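Local structure of type II restriction enzyme AgeI (Thalassobius gelatinovorus, 5DWA) at residues P34-P39 against R77-T82; Q26-Y31 against F51-E56. The protein recognises the double-stranded DNA sequence 5'-ACCGGT-3' and cleaves it after the first A, leaving fragments with terminal 5'-phosphates. All blocks are in the same frame, centred on the assembly; numbering follows the deposited sequence. Where two conformers were deposited one is given.

Contact 1: residues P34-P39 against R77-T82; sequences PLVNKP and REKIGT. With nucleotides of chain D.
The carboxamide of N37 bridges two successive peptide groups of the chain that leaves helix 63-78. Its OD1 accepts the backbone N-H of I80 at 2.8 Å, a nearly straight bond (N-H...O 167°) whose donor is tilted 27° from the carbonyl plane. Its ND2 gives a hydrogen to the backbone O of E78 at 2.9 Å, equally straight; that oxygen lies close to the amide plane of N37, while ND2 stands above the plane of the E78 carbonyl. Chi1 (-57°) puts CG anti to the carbonyl carbon, and the rotation at chi2 then brings OD1 and ND2 to the two peptides flanking K79, the residue at which the chain leaves helical geometry. One side chain thus serves an acceptor and a donor on either side of that residue, and CB and CG1 of I80 pack against the same amide.

K79 returns the link. Its NZ donates to the backbone O of V36 over 3.0 Å, nearly along the C=O axis, and has further weak hydrogen bonds to S43 OG and Y75 OH. The aliphatic part of the lysine is bent at chi2, and its CD lies 3.7 Å from CG1 of V36, an apolar touch. E78 adds its CB beside the same methyl, while its OE2 takes NE and NH2 of R77 in a side-on salt bridge between neighbours at the end of helix 63-78.

Beyond the bend, OG1 of T82 is 3.1 Å from the phosphate oxygen OP2 of DC10 of chain D. NZ of K79, bonded to V36 O and weakly to two hydroxyls, lies 4.1 Å from OP1 of DC10 of chain D, so its charge would probably attract the phosphate without a direct salt bridge being formed.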
loop_
_atom_site.group_PDB
_atom_site.type_symbol
_atom_site.label_atom_id
_atom_site.label_comp_id
_atom_site.label_asym_id
_atom_site.label_seq_id
_atom_site.Cartn_x
_atom_site.Cartn_y
_atom_site.Cartn_z
ATOM N N PRO A 34 -15.074 -14.224 21.503
ATOM C CA PRO A 34 -16.489 -13.851 21.381
ATOM C C PRO A 34 -16.719 -12.462 20.790
ATOM O O PRO A 34 -17.855 -12.127 20.461
ATOM C CB PRO A 34 -16.997 -13.897 22.831
ATOM C CG PRO A 34 -16.005 -14.696 23.579
ATOM C CD PRO A 34 -14.689 -14.412 22.913
ATOM N N LEU A 35 -15.658 -11.668 20.653
ATOM C CA LEU A 35 -15.788 -10.315 20.128
ATOM C C LEU A 35 -15.645 -10.272 18.610
ATOM O O LEU A 35 -16.082 -9.312 17.973
ATOM C CB LEU A 35 -14.740 -9.392 20.757
ATOM C CG LEU A 35 -14.725 -9.281 22.281
ATOM C CD1 LEU A 35 -13.655 -8.280 22.720
ATOM C CD2 LEU A 35 -16.096 -8.870 22.804
ATOM N N VAL A 36 -15.011 -11.299 18.046
ATOM C CA VAL A 36 -14.625 -11.289 16.633
ATOM C C VAL A 36 -15.843 -11.175 15.718
ATOM O O VAL A 36 -15.819 -10.459 14.716
ATOM C CB VAL A 36 -13.813 -12.552 16.273
ATOM C CG1 VAL A 36 -13.554 -12.639 14.770
ATOM C CG2 VAL A 36 -12.497 -12.566 17.035
ATOM N N ASN A 37 -16.919 -11.862 16.089
ATOM C CA ASN A 37 -18.141 -11.855 15.297
ATOM C C ASN A 37 -19.328 -11.302 16.070
ATOM O O ASN A 37 -20.475 -11.549 15.702
ATOM C CB ASN A 37 -18.465 -13.269 14.805
ATOM C CG ASN A 37 -17.334 -13.883 13.997
ATOM O OD1 ASN A 37 -17.069 -13.467 12.870
ATOM N ND2 ASN A 37 -16.673 -14.881 14.567
ATOM N N LYS A 38 -19.054 -10.546 17.133
ATOM C CA LYS A 38 -20.114 -10.038 18.002
ATOM C C LYS A 38 -20.934 -8.988 17.282
ATOM O O LYS A 38 -20.387 -8.026 16.749
ATOM C CB LYS A 38 -19.534 -9.449 19.292
ATOM C CG LYS A 38 -20.586 -9.037 20.319
ATOM C CD LYS A 38 -19.928 -8.519 21.589
ATOM C CE LYS A 38 -20.943 -8.256 22.685
ATOM N NZ LYS A 38 -20.254 -7.973 23.974
ATOM N N PRO A 39 -22.260 -9.172 17.251
ATOM C CA PRO A 39 -23.106 -8.162 16.608
ATOM C C PRO A 39 -22.918 -6.749 17.175
ATOM O O PRO A 39 -22.744 -6.584 18.389
ATOM C CB PRO A 39 -24.521 -8.681 16.882
ATOM C CG PRO A 39 -24.348 -10.167 16.933
ATOM C CD PRO A 39 -23.017 -10.386 17.609
ATOM N N ARG A 77 -8.643 -17.244 12.200
ATOM C CA ARG A 77 -9.303 -18.531 12.422
ATOM C C ARG A 77 -10.795 -18.377 12.658
ATOM O O ARG A 77 -11.605 -19.170 12.169
ATOM C CB ARG A 77 -8.683 -19.249 13.619
ATOM C CG ARG A 77 -9.337 -20.610 13.913
ATOM C CD ARG A 77 -8.798 -21.262 15.176
ATOM N NE ARG A 77 -9.317 -20.645 16.394
ATOM C CZ ARG A 77 -8.549 -20.208 17.387
ATOM N NH1 ARG A 77 -7.232 -20.317 17.300
ATOM N NH2 ARG A 77 -9.095 -19.664 18.466
ATOM N N GLU A 78 -11.157 -17.344 13.407
ATOM C CA GLU A 78 -12.512 -17.233 13.929
ATOM C C GLU A 78 -13.487 -16.395 13.109
ATOM O O GLU A 78 -14.698 -16.557 13.237
ATOM C CB GLU A 78 -12.458 -16.680 15.351
ATOM C CG GLU A 78 -11.719 -17.580 16.319
ATOM C CD GLU A 78 -12.524 -18.820 16.672
ATOM O OE1 GLU A 78 -13.764 -18.777 16.528
ATOM O OE2 GLU A 78 -11.917 -19.823 17.090
ATOM N N LYS A 79 -12.985 -15.491 12.271
ATOM C CA LYS A 79 -13.875 -14.583 11.555
ATOM C C LYS A 79 -14.827 -15.326 10.606
ATOM O O LYS A 79 -14.396 -16.111 9.768
ATOM C CB LYS A 79 -13.054 -13.543 10.775
ATOM C CG LYS A 79 -13.882 -12.395 10.237
ATOM C CD LYS A 79 -14.376 -11.502 11.370
ATOM C CE LYS A 79 -15.152 -10.290 10.877
ATOM N NZ LYS A 79 -15.352 -9.303 11.982
ATOM N N ILE A 80 -16.122 -15.062 10.746
ATOM C CA ILE A 80 -17.136 -15.740 9.942
ATOM C C ILE A 80 -17.807 -14.796 8.942
ATOM O O ILE A 80 -18.043 -13.628 9.237
ATOM C CB ILE A 80 -18.226 -16.374 10.849
ATOM C CG1 ILE A 80 -17.587 -17.349 11.837
ATOM C CG2 ILE A 80 -19.285 -17.089 10.024
ATOM C CD1 ILE A 80 -16.803 -18.454 11.177
ATOM N N GLY A 81 -18.082 -15.305 7.743
ATOM C CA GLY A 81 -18.960 -14.619 6.815
ATOM C C GLY A 81 -18.307 -13.571 5.940
ATOM O O GLY A 81 -18.986 -12.828 5.231
ATOM N N THR A 82 -16.984 -13.514 5.996
ATOM C CA THR A 82 -16.232 -12.510 5.262
ATOM C C THR A 82 -14.776 -12.973 5.210
ATOM O O THR A 82 -14.337 -13.724 6.082
ATOM C CB THR A 82 -16.368 -11.107 5.925
ATOM O OG1 THR A 82 -15.899 -10.090 5.036
ATOM C CG2 THR A 82 -15.611 -11.034 7.247
ATOM P P DT D 9 -14.865 -9.985 1.226
ATOM O OP1 DT D 9 -15.003 -11.263 1.938
ATOM O OP2 DT D 9 -15.907 -9.545 0.270
ATOM O "O5'" DT D 9 -14.665 -8.798 2.274
ATOM C "C5'" DT D 9 -13.607 -8.875 3.218
ATOM C "C4'" DT D 9 -13.399 -7.538 3.884
ATOM O "O4'" DT D 9 -13.040 -6.549 2.895
ATOM C "C3'" DT D 9 -14.628 -6.996 4.610
ATOM O "O3'" DT D 9 -14.335 -6.928 6.006
ATOM C "C2'" DT D 9 -14.875 -5.613 3.972
ATOM C "C1'" DT D 9 -13.528 -5.306 3.328
ATOM N N1 DT D 9 -13.553 -4.425 2.138
ATOM C C2 DT D 9 -12.840 -3.254 2.166
ATOM O O2 DT D 9 -12.263 -2.853 3.157
ATOM N N3 DT D 9 -12.843 -2.546 0.992
ATOM C C4 DT D 9 -13.460 -2.909 -0.188
ATOM O O4 DT D 9 -13.398 -2.217 -1.191
ATOM C C5 DT D 9 -14.180 -4.159 -0.158
ATOM C C7 DT D 9 -14.897 -4.644 -1.385
ATOM C C6 DT D 9 -14.178 -4.857 0.986
ATOM P P DC D 10 -15.514 -6.900 7.107
ATOM O OP1 DC D 10 -14.894 -7.396 8.344
ATOM O OP2 DC D 10 -16.715 -7.575 6.574
ATOM O "O5'" DC D 10 -15.857 -5.372 7.246
ATOM C "C5'" DC D 10 -14.961 -4.516 7.924
ATOM C "C4'" DC D 10 -15.419 -3.088 7.832
ATOM O "O4'" DC D 10 -15.247 -2.607 6.484
ATOM C "C3'" DC D 10 -16.902 -2.886 8.156
ATOM O "O3'" DC D 10 -17.051 -1.700 8.893
ATOM C "C2'" DC D 10 -17.527 -2.743 6.778
ATOM C "C1'" DC D 10 -16.431 -1.948 6.108
ATOM N N1 DC D 10 -16.480 -1.902 4.636
ATOM C C2 DC D 10 -15.764 -0.901 3.989
ATOM O O2 DC D 10 -15.138 -0.084 4.672
ATOM N N3 DC D 10 -15.776 -0.855 2.638
ATOM C C4 DC D 10 -16.454 -1.767 1.949
ATOM N N4 DC D 10 -16.443 -1.673 0.619
ATOM C C5 DC D 10 -17.189 -2.809 2.595
ATOM C C6 DC D 10 -17.168 -2.841 3.931
#

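Contact 2: residues Q26-Y31 against F51-E56; sequences QQISDY and FVMATE
Helices 22-36 and 43-57 form a nearly antiparallel pair at Q26-Y31 and F51-E56, where M53 reaches across to I28 and Y31. The short axes approach to 9.9 Å at 163° between their N-to-C directions. In M53, chi1 (-179°) puts CG by the Y31 ring, and the bend at chi2 places SD, from which CE goes on to helix 22-36. The two side chains run alongside one another, oppositely directed: CG lies 4.3 Å from the centroid of the Y31 ring in an off-centre CH-pi contact. The sulfur SD completes an oblique Met-aromatic contact on the CD2 side of the ring. The methyl CE ends 3.6 Å from the O of Q27 and 3.7 Å from CB of Y31.

The pair belongs to the helical part of this PD-(D/E)XK nuclease, apart from its mixed sheet, and on the buried side I28 packs on the small A54. CD1 of I28 lies 3.8 Å from CB of A54, and CG1 and CG2 also touch this methyl. An alanine at M53, lacking CG, SD and CE, would probably leave a gap between the helices beside I28 and Y31 and let the ring, still touched by CB, turn more freely. F51, on the other face of its helix, meets W67 of helix 63-78 edge-to-face, and the backbone O of T55 accepts a hydrogen bond from S263 OG.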
loop_
_atom_site.group_PDB
_atom_site.type_symbol
_atom_site.label_atom_id
_atom_site.label_comp_id
_atom_site.label_asym_id
_atom_site.label_seq_id
_atom_site.Cartn_x
_atom_site.Cartn_y
_atom_site.Cartn_z
ATOM N N GLN A 26 -5.122 -18.640 26.946
ATOM C CA GLN A 26 -6.546 -18.971 26.990
ATOM C C GLN A 26 -7.388 -17.811 27.512
ATOM O O GLN A 26 -8.498 -17.590 27.043
ATOM C CB GLN A 26 -6.785 -20.221 27.847
ATOM C CG GLN A 26 -8.180 -20.816 27.679
ATOM C CD GLN A 26 -8.418 -21.342 26.273
ATOM O OE1 GLN A 26 -7.674 -22.188 25.784
ATOM N NE2 GLN A 26 -9.456 -20.838 25.616
ATOM N N GLN A 27 -6.856 -17.072 28.483
ATOM C CA GLN A 27 -7.555 -15.902 29.017
ATOM C C GLN A 27 -7.768 -14.869 27.919
ATOM O O GLN A 27 -8.855 -14.310 27.774
ATOM C CB GLN A 27 -6.774 -15.269 30.171
ATOM C CG GLN A 27 -6.702 -16.097 31.440
ATOM C CD GLN A 27 -5.789 -15.471 32.475
ATOM O OE1 GLN A 27 -4.906 -16.131 33.023
ATOM N NE2 GLN A 27 -5.994 -14.188 32.745
ATOM N N ILE A 28 -6.713 -14.621 27.149
ATOM C CA ILE A 28 -6.793 -13.667 26.054
ATOM C C ILE A 28 -7.786 -14.168 25.010
ATOM O O ILE A 28 -8.627 -13.415 24.525
ATOM C CB ILE A 28 -5.414 -13.444 25.412
ATOM C CG1 ILE A 28 -4.463 -12.781 26.414
ATOM C CG2 ILE A 28 -5.536 -12.589 24.148
ATOM C CD1 ILE A 28 -2.992 -12.834 26.019
ATOM N N SER A 29 -7.689 -15.452 24.680
ATOM C CA SER A 29 -8.587 -16.051 23.704
ATOM C C SER A 29 -10.043 -15.962 24.161
ATOM O O SER A 29 -10.925 -15.623 23.374
ATOM C CB SER A 29 -8.198 -17.508 23.448
ATOM O OG SER A 29 -8.979 -18.058 22.403
ATOM N N ASP A 30 -10.287 -16.255 25.436
ATOM C CA ASP A 30 -11.639 -16.226 25.989
ATOM C C ASP A 30 -12.280 -14.840 25.935
ATOM O O ASP A 30 -13.500 -14.719 25.814
ATOM C CB ASP A 30 -11.645 -16.724 27.438
ATOM C CG ASP A 30 -11.409 -18.225 27.547
ATOM O OD1 ASP A 30 -11.478 -18.919 26.511
ATOM O OD2 ASP A 30 -11.163 -18.704 28.675
ATOM N N TYR A 31 -11.459 -13.801 26.040
ATOM C CA TYR A 31 -11.959 -12.432 25.940
ATOM C C TYR A 31 -12.210 -12.045 24.484
ATOM O O TYR A 31 -13.234 -11.460 24.147
ATOM C CB TYR A 31 -10.974 -11.453 26.580
ATOM C CG TYR A 31 -11.376 -10.004 26.441
ATOM C CD1 TYR A 31 -12.505 -9.516 27.081
ATOM C CD2 TYR A 31 -10.626 -9.123 25.674
ATOM C CE1 TYR A 31 -12.880 -8.184 26.963
ATOM C CE2 TYR A 31 -10.993 -7.791 25.549
ATOM C CZ TYR A 31 -12.121 -7.331 26.195
ATOM O OH TYR A 31 -12.486 -6.011 26.075
ATOM N N PHE A 51 -6.217 -5.988 22.473
ATOM C CA PHE A 51 -4.789 -5.734 22.570
ATOM C C PHE A 51 -4.429 -5.078 23.899
ATOM O O PHE A 51 -3.430 -5.430 24.530
ATOM C CB PHE A 51 -4.315 -4.863 21.400
ATOM C CG PHE A 51 -2.829 -4.623 21.385
ATOM C CD1 PHE A 51 -1.942 -5.693 21.357
ATOM C CD2 PHE A 51 -2.315 -3.333 21.371
ATOM C CE1 PHE A 51 -0.569 -5.477 21.333
ATOM C CE2 PHE A 51 -0.947 -3.107 21.347
ATOM C CZ PHE A 51 -0.070 -4.182 21.321
ATOM N N VAL A 52 -5.239 -4.114 24.320
ATOM C CA VAL A 52 -5.020 -3.455 25.602
ATOM C C VAL A 52 -5.145 -4.475 26.735
ATOM O O VAL A 52 -4.337 -4.491 27.669
ATOM C CB VAL A 52 -6.013 -2.308 25.804
ATOM C CG1 VAL A 52 -5.908 -1.734 27.211
ATOM C CG2 VAL A 52 -5.767 -1.212 24.778
ATOM N N MET A 53 -6.142 -5.345 26.620
ATOM C CA MET A 53 -6.328 -6.427 27.576
ATOM C C MET A 53 -5.145 -7.393 27.559
ATOM O O MET A 53 -4.598 -7.735 28.609
ATOM C CB MET A 53 -7.638 -7.170 27.285
ATOM C CG MET A 53 -7.955 -8.317 28.243
ATOM S SD MET A 53 -7.328 -9.884 27.618
ATOM C CE MET A 53 -8.051 -11.008 28.821
ATOM N N ALA A 54 -4.737 -7.824 26.368
ATOM C CA ALA A 54 -3.680 -8.833 26.267
ATOM C C ALA A 54 -2.349 -8.345 26.823
ATOM O O ALA A 54 -1.605 -9.116 27.427
ATOM C CB ALA A 54 -3.501 -9.284 24.812
ATOM N N THR A 55 -2.037 -7.069 26.598
ATOM C CA THR A 55 -0.785 -6.522 27.094
ATOM C C THR A 55 -0.815 -6.314 28.601
ATOM O O THR A 55 0.232 -6.240 29.239
ATOM C CB THR A 55 -0.433 -5.189 26.407
ATOM O OG1 THR A 55 -1.553 -4.300 26.471
ATOM C CG2 THR A 55 -0.068 -5.439 24.951
ATOM N N GLU A 56 -2.011 -6.229 29.169
ATOM C CA GLU A 56 -2.118 -6.134 30.616
ATOM C C GLU A 56 -2.067 -7.528 31.245
ATOM O O GLU A 56 -1.507 -7.700 32.324
ATOM C CB GLU A 56 -3.387 -5.377 31.002
ATOM C CG GLU A 56 -3.258 -3.874 30.725
ATOM C CD GLU A 56 -4.525 -3.093 30.999
ATOM O OE1 GLU A 56 -5.515 -3.696 31.461
ATOM O OE2 GLU A 56 -4.529 -1.868 30.753
#

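Overall arrangement
Contacts 1 and 2 share helix 22-36. Contact 2 uses its middle, against helix 43-57, and contact 1 its C-terminal end and the following residues, against the end of helix 63-78. Their centres are 16 Å apart on the same side of the chain's centre, and P34 packs on S29 within the shared helix. Along the chain the segments alternate: 26-31, 34-39, 51-56, 77-82. Helix 22-36 therefore joins both helices that follow it, one through apolar packing, the other through polar bonds, and probably fixes their placement relative to the DNA-facing turn after helix 63-78. Contact 1 reaches bound DNA through K79 and T82, whereas contact 2 stays about 11 Å from it at the nearest atom.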